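Local coordinates for peptidase M3B, oligoendopeptidase F (Enterococcus faecium, PDB 2QR4), which probably hydrolyses short peptides as a metal-dependent oligoendopeptidase of the M3 family, at residues Y249-L260 with V436-H447. Sequence-based numbering, arbitrary orientation.
Sequences YDTLVDVVNKHL and VFRQTQFAEFEH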
loop_
_atom_site.group_PDB
_atom_site.type_symbol
_atom_site.label_atom_id
_atom_site.label_comp_id
_atom_site.label_asym_id
_atom_site.label_seq_id
_atom_site.Cartn_x
_atom_site.Cartn_y
_atom_site.Cartn_z
ATOM N N TYR A 249 -21.963 17.241 8.702
ATOM C CA TYR A 249 -21.903 15.817 8.370
ATOM C C TYR A 249 -22.916 15.006 9.208
ATOM O O TYR A 249 -23.628 14.155 8.666
ATOM C CB TYR A 249 -20.480 15.310 8.606
ATOM C CG TYR A 249 -20.018 14.110 7.801
ATOM C CD1 TYR A 249 -20.538 12.826 8.025
ATOM C CD2 TYR A 249 -19.007 14.251 6.853
ATOM C CE1 TYR A 249 -20.060 11.716 7.297
ATOM C CE2 TYR A 249 -18.534 13.159 6.120
ATOM C CZ TYR A 249 -19.047 11.905 6.342
ATOM O OH TYR A 249 -18.538 10.860 5.598
ATOM N N ASP A 250 -22.983 15.263 10.519
ATOM C CA ASP A 250 -23.960 14.567 11.395
ATOM C C ASP A 250 -25.389 14.836 10.958
ATOM O O ASP A 250 -26.176 13.914 10.799
ATOM C CB ASP A 250 -23.819 14.978 12.865
ATOM C CG ASP A 250 -22.500 14.531 13.485
ATOM O OD1 ASP A 250 -21.917 13.529 13.026
ATOM O OD2 ASP A 250 -22.046 15.194 14.444
ATOM N N THR A 251 -25.710 16.108 10.747
ATOM C CA THR A 251 -27.026 16.504 10.267
ATOM C C THR A 251 -27.422 15.772 8.988
ATOM O O THR A 251 -28.541 15.275 8.878
ATOM C CB THR A 251 -27.078 17.998 10.002
ATOM O OG1 THR A 251 -26.888 18.696 11.229
ATOM C CG2 THR A 251 -28.408 18.383 9.417
ATOM N N LEU A 252 -26.503 15.706 8.030
ATOM C CA LEU A 252 -26.762 14.993 6.775
ATOM C C LEU A 252 -27.096 13.532 7.039
ATOM O O LEU A 252 -28.142 13.038 6.615
ATOM C CB LEU A 252 -25.568 15.091 5.817
ATOM C CG LEU A 252 -25.659 14.188 4.585
ATOM C CD1 LEU A 252 -26.671 14.729 3.537
ATOM C CD2 LEU A 252 -24.280 14.033 3.979
ATOM N N VAL A 253 -26.216 12.843 7.755
ATOM C CA VAL A 253 -26.422 11.421 8.030
ATOM C C VAL A 253 -27.712 11.157 8.836
ATOM O O VAL A 253 -28.449 10.213 8.544
ATOM C CB VAL A 253 -25.169 10.799 8.702
ATOM C CG1 VAL A 253 -25.444 9.388 9.197
ATOM C CG2 VAL A 253 -24.010 10.796 7.719
ATOM N N ASP A 254 -27.994 12.010 9.821
ATOM C CA ASP A 254 -29.194 11.867 10.658
ATOM C C ASP A 254 -30.496 12.129 9.925
ATOM O O ASP A 254 -31.463 11.385 10.099
ATOM C CB ASP A 254 -29.127 12.767 11.897
ATOM C CG ASP A 254 -28.051 12.322 12.872
ATOM O OD1 ASP A 254 -27.509 11.211 12.685
ATOM O OD2 ASP A 254 -27.737 13.077 13.818
ATOM N N VAL A 255 -30.546 13.198 9.136
ATOM C CA VAL A 255 -31.771 13.509 8.398
ATOM C C VAL A 255 -32.053 12.443 7.333
ATOM O O VAL A 255 -33.187 12.004 7.164
ATOM C CB VAL A 255 -31.716 14.915 7.773
ATOM C CG1 VAL A 255 -32.920 15.145 6.882
ATOM C CG2 VAL A 255 -31.635 15.993 8.878
ATOM N N VAL A 256 -31.011 11.997 6.641
ATOM C CA VAL A 256 -31.172 10.945 5.653
ATOM C C VAL A 256 -31.645 9.645 6.302
ATOM O O VAL A 256 -32.571 9.010 5.812
ATOM C CB VAL A 256 -29.896 10.725 4.814
ATOM C CG1 VAL A 256 -30.028 9.469 3.984
ATOM C CG2 VAL A 256 -29.643 11.939 3.898
ATOM N N ASN A 257 -31.033 9.262 7.417
ATOM C CA ASN A 257 -31.493 8.080 8.157
ATOM C C ASN A 257 -32.946 8.152 8.610
ATOM O O ASN A 257 -33.672 7.160 8.557
ATOM C CB ASN A 257 -30.580 7.771 9.338
ATOM C CG ASN A 257 -29.433 6.870 8.947
ATOM O OD1 ASN A 257 -29.541 5.647 9.016
ATOM N ND2 ASN A 257 -28.355 7.466 8.466
ATOM N N LYS A 258 -33.370 9.334 9.031
ATOM C CA LYS A 258 -34.727 9.526 9.500
ATOM C C LYS A 258 -35.724 9.465 8.327
ATOM O O LYS A 258 -36.906 9.200 8.536
ATOM C CB LYS A 258 -34.822 10.843 10.285
ATOM C CG LYS A 258 -36.230 11.317 10.625
ATOM C CD LYS A 258 -36.183 12.686 11.334
ATOM C CE LYS A 258 -37.443 13.535 11.093
ATOM N NZ LYS A 258 -38.576 13.135 11.974
ATOM N N HIS A 259 -35.238 9.666 7.099
ATOM C CA HIS A 259 -36.114 9.662 5.916
ATOM C C HIS A 259 -35.910 8.482 4.949
ATOM O O HIS A 259 -36.331 8.546 3.791
ATOM C CB HIS A 259 -36.018 10.984 5.148
ATOM C CG HIS A 259 -36.519 12.158 5.920
ATOM N ND1 HIS A 259 -37.834 12.564 5.880
ATOM C CD2 HIS A 259 -35.891 12.995 6.780
ATOM C CE1 HIS A 259 -37.997 13.600 6.681
ATOM N NE2 HIS A 259 -36.834 13.885 7.235
ATOM N N LEU A 260 -35.280 7.411 5.416
ATOM C CA LEU A 260 -35.108 6.211 4.594
ATOM C C LEU A 260 -36.447 5.630 4.123
ATOM O O LEU A 260 -36.538 5.081 3.030
ATOM C CB LEU A 260 -34.299 5.137 5.343
ATOM C CG LEU A 260 -32.841 5.515 5.596
ATOM C CD1 LEU A 260 -32.158 4.448 6.387
ATOM C CD2 LEU A 260 -32.093 5.780 4.279
ATOM N N VAL A 436 -28.352 12.088 -3.116
ATOM C CA VAL A 436 -28.457 12.191 -1.660
ATOM C C VAL A 436 -28.361 10.867 -0.914
ATOM O O VAL A 436 -27.481 10.717 -0.073
ATOM C CB VAL A 436 -29.581 13.130 -1.155
ATOM C CG1 VAL A 436 -30.574 13.416 -2.227
ATOM C CG2 VAL A 436 -30.222 12.601 0.116
ATOM N N PHE A 437 -29.227 9.908 -1.246
ATOM C CA PHE A 437 -29.271 8.643 -0.526
ATOM C C PHE A 437 -27.998 7.814 -0.712
ATOM O O PHE A 437 -27.371 7.390 0.267
ATOM C CB PHE A 437 -30.539 7.832 -0.880
ATOM C CG PHE A 437 -31.784 8.362 -0.227
ATOM C CD1 PHE A 437 -31.961 8.252 1.151
ATOM C CD2 PHE A 437 -32.766 9.007 -0.979
ATOM C CE1 PHE A 437 -33.109 8.777 1.776
ATOM C CE2 PHE A 437 -33.924 9.517 -0.367
ATOM C CZ PHE A 437 -34.087 9.400 1.016
ATOM N N ARG A 438 -27.612 7.595 -1.961
ATOM C CA ARG A 438 -26.455 6.749 -2.260
ATOM C C ARG A 438 -25.125 7.384 -1.787
ATOM O O ARG A 438 -24.317 6.737 -1.117
ATOM C CB ARG A 438 -26.452 6.412 -3.750
ATOM C CG ARG A 438 -25.328 5.517 -4.245
ATOM C CD ARG A 438 -25.751 4.859 -5.572
ATOM N NE ARG A 438 -24.632 4.295 -6.332
ATOM C CZ ARG A 438 -24.033 3.135 -6.049
ATOM N NH1 ARG A 438 -23.028 2.722 -6.800
ATOM N NH2 ARG A 438 -24.414 2.387 -5.008
ATOM N N GLN A 439 -24.916 8.659 -2.088
ATOM C CA GLN A 439 -23.697 9.317 -1.644
ATOM C C GLN A 439 -23.652 9.404 -0.128
ATOM O O GLN A 439 -22.594 9.233 0.491
ATOM C CB GLN A 439 -23.544 10.686 -2.283
ATOM C CG GLN A 439 -23.520 10.639 -3.827
ATOM C CD GLN A 439 -22.561 9.575 -4.383
ATOM O OE1 GLN A 439 -22.918 8.825 -5.284
ATOM N NE2 GLN A 439 -21.341 9.527 -3.859
ATOM N N THR A 440 -24.804 9.624 0.487
ATOM C CA THR A 440 -24.831 9.655 1.938
ATOM C C THR A 440 -24.569 8.274 2.549
ATOM O O THR A 440 -23.899 8.172 3.571
ATOM C CB THR A 440 -26.122 10.252 2.448
ATOM O OG1 THR A 440 -26.184 11.607 1.998
ATOM C CG2 THR A 440 -26.165 10.219 3.976
ATOM N N GLN A 441 -25.087 7.224 1.908
ATOM C CA GLN A 441 -24.773 5.852 2.286
ATOM C C GLN A 441 -23.247 5.686 2.337
ATOM O O GLN A 441 -22.695 5.181 3.324
ATOM C CB GLN A 441 -25.370 4.863 1.275
ATOM C CG GLN A 441 -25.263 3.363 1.685
ATOM C CD GLN A 441 -25.766 2.415 0.594
ATOM O OE1 GLN A 441 -26.425 2.833 -0.356
ATOM N NE2 GLN A 441 -25.431 1.142 0.714
ATOM N N PHE A 442 -22.586 6.128 1.267
ATOM C CA PHE A 442 -21.140 6.069 1.155
ATOM C C PHE A 442 -20.509 6.890 2.272
ATOM O O PHE A 442 -19.546 6.448 2.891
ATOM C CB PHE A 442 -20.658 6.579 -0.221
ATOM C CG PHE A 442 -21.045 5.688 -1.392
ATOM C CD1 PHE A 442 -21.457 4.380 -1.191
ATOM C CD2 PHE A 442 -20.942 6.154 -2.699
ATOM C CE1 PHE A 442 -21.801 3.563 -2.264
ATOM C CE2 PHE A 442 -21.277 5.344 -3.782
ATOM C CZ PHE A 442 -21.710 4.038 -3.563
ATOM N N ALA A 443 -21.059 8.080 2.538
ATOM C CA ALA A 443 -20.477 8.957 3.551
ATOM C C ALA A 443 -20.566 8.330 4.925
ATOM O O ALA A 443 -19.657 8.487 5.751
ATOM C CB ALA A 443 -21.126 10.344 3.547
ATOM N N GLU A 444 -21.668 7.626 5.161
ATOM C CA GLU A 444 -21.888 6.936 6.425
ATOM C C GLU A 444 -20.902 5.777 6.580
ATOM O O GLU A 444 -20.335 5.585 7.658
ATOM C CB GLU A 444 -23.340 6.447 6.546
ATOM C CG GLU A 444 -23.704 5.912 7.953
ATOM C CD GLU A 444 -25.205 5.614 8.134
ATOM O OE1 GLU A 444 -26.033 5.991 7.277
ATOM O OE2 GLU A 444 -25.564 5.003 9.154
ATOM N N PHE A 445 -20.680 5.024 5.502
ATOM C CA PHE A 445 -19.730 3.921 5.548
ATOM C C PHE A 445 -18.311 4.445 5.709
ATOM O O PHE A 445 -17.519 3.905 6.484
ATOM C CB PHE A 445 -19.838 3.034 4.313
ATOM C CG PHE A 445 -19.205 1.682 4.485
ATOM C CD1 PHE A 445 -19.727 0.771 5.391
ATOM C CD2 PHE A 445 -18.076 1.323 3.748
ATOM C CE1 PHE A 445 -19.138 -0.475 5.563
ATOM C CE2 PHE A 445 -17.485 0.078 3.906
ATOM C CZ PHE A 445 -18.014 -0.824 4.815
ATOM N N GLU A 446 -17.979 5.510 4.996
ATOM C CA GLU A 446 -16.638 6.073 5.133
ATOM C C GLU A 446 -16.344 6.420 6.581
ATOM O O GLU A 446 -15.291 6.071 7.110
ATOM C CB GLU A 446 -16.434 7.291 4.241
ATOM C CG GLU A 446 -15.059 7.920 4.378
ATOM C CD GLU A 446 -14.748 8.935 3.268
ATOM O OE1 GLU A 446 -15.693 9.466 2.646
ATOM O OE2 GLU A 446 -13.549 9.206 3.022
ATOM N N HIS A 447 -17.290 7.083 7.237
ATOM C CA HIS A 447 -17.071 7.481 8.615
ATOM C C HIS A 447 -16.993 6.257 9.516
ATOM O O HIS A 447 -16.149 6.193 10.412
ATOM C CB HIS A 447 -18.150 8.448 9.101
ATOM C CG HIS A 447 -17.792 9.141 10.377
ATOM N ND1 HIS A 447 -18.665 9.249 11.438
ATOM C CD2 HIS A 447 -16.646 9.745 10.769
ATOM C CE1 HIS A 447 -18.080 9.904 12.424
ATOM N NE2 HIS A 447 -16.853 10.217 12.043
HETATM O O HOH W 1 -17.704 11.636 3.186
#
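The methyl CG2 of T440 is the central bump of this buried helix-helix contact, filling a shallow hollow on helix 249-258 lined by L252, V253 and V256. Both helices belong to the largely helical M3 peptidase fold and cross at -122°, their axes 10.0 Å apart. A compact, beta-branched threonine suits the crossing: V253 CA and T440 CA come within 6.5 Å, CG2 meets V256 CB at 3.9 Å, and OG1 turns back to V436 O and also bonds S506. L252 meets T440 tip to tip, its isobutyl end beside OG1.

Farther along, V256 is a two-pronged wedge. With CG1 anti to the backbone N (chi1 170°), that methyl lies against the F437 ring, 3.6 Å from CD1, whereas CG2 faces V436 CG2. The broad ring spans the end of helix 249-258, where L260 CD2 and the carbonyl of H259 also approach it obliquely.

On one flank N257 and E444 reach across to each other, an amide N-H donor meeting a carboxylate acceptor. N257 ND2 donates an almost straight bond to E444 OE1 (172°); the donor sits above the carboxylate plane, while OE1 lies in the amide plane. A second bond goes to V253 O, using both amide hydrogens and holding the amide from turning. V253 CG1 lies over the same face of the E444 carboxylate, above CD; K474 binds both N257 OD1 and E444 OE2, and Y475 bonds OE1.

At the other end Y249 extends past A443, whose small methyl leaves room for the phenol. A water links Y249 OH to E446 OE1, E446 OE2 accepting from Y500 N, and the hydroxyl donates to A443 O at 2.6 Å, approaching the opposite face of the carbonyl plane from H447 N.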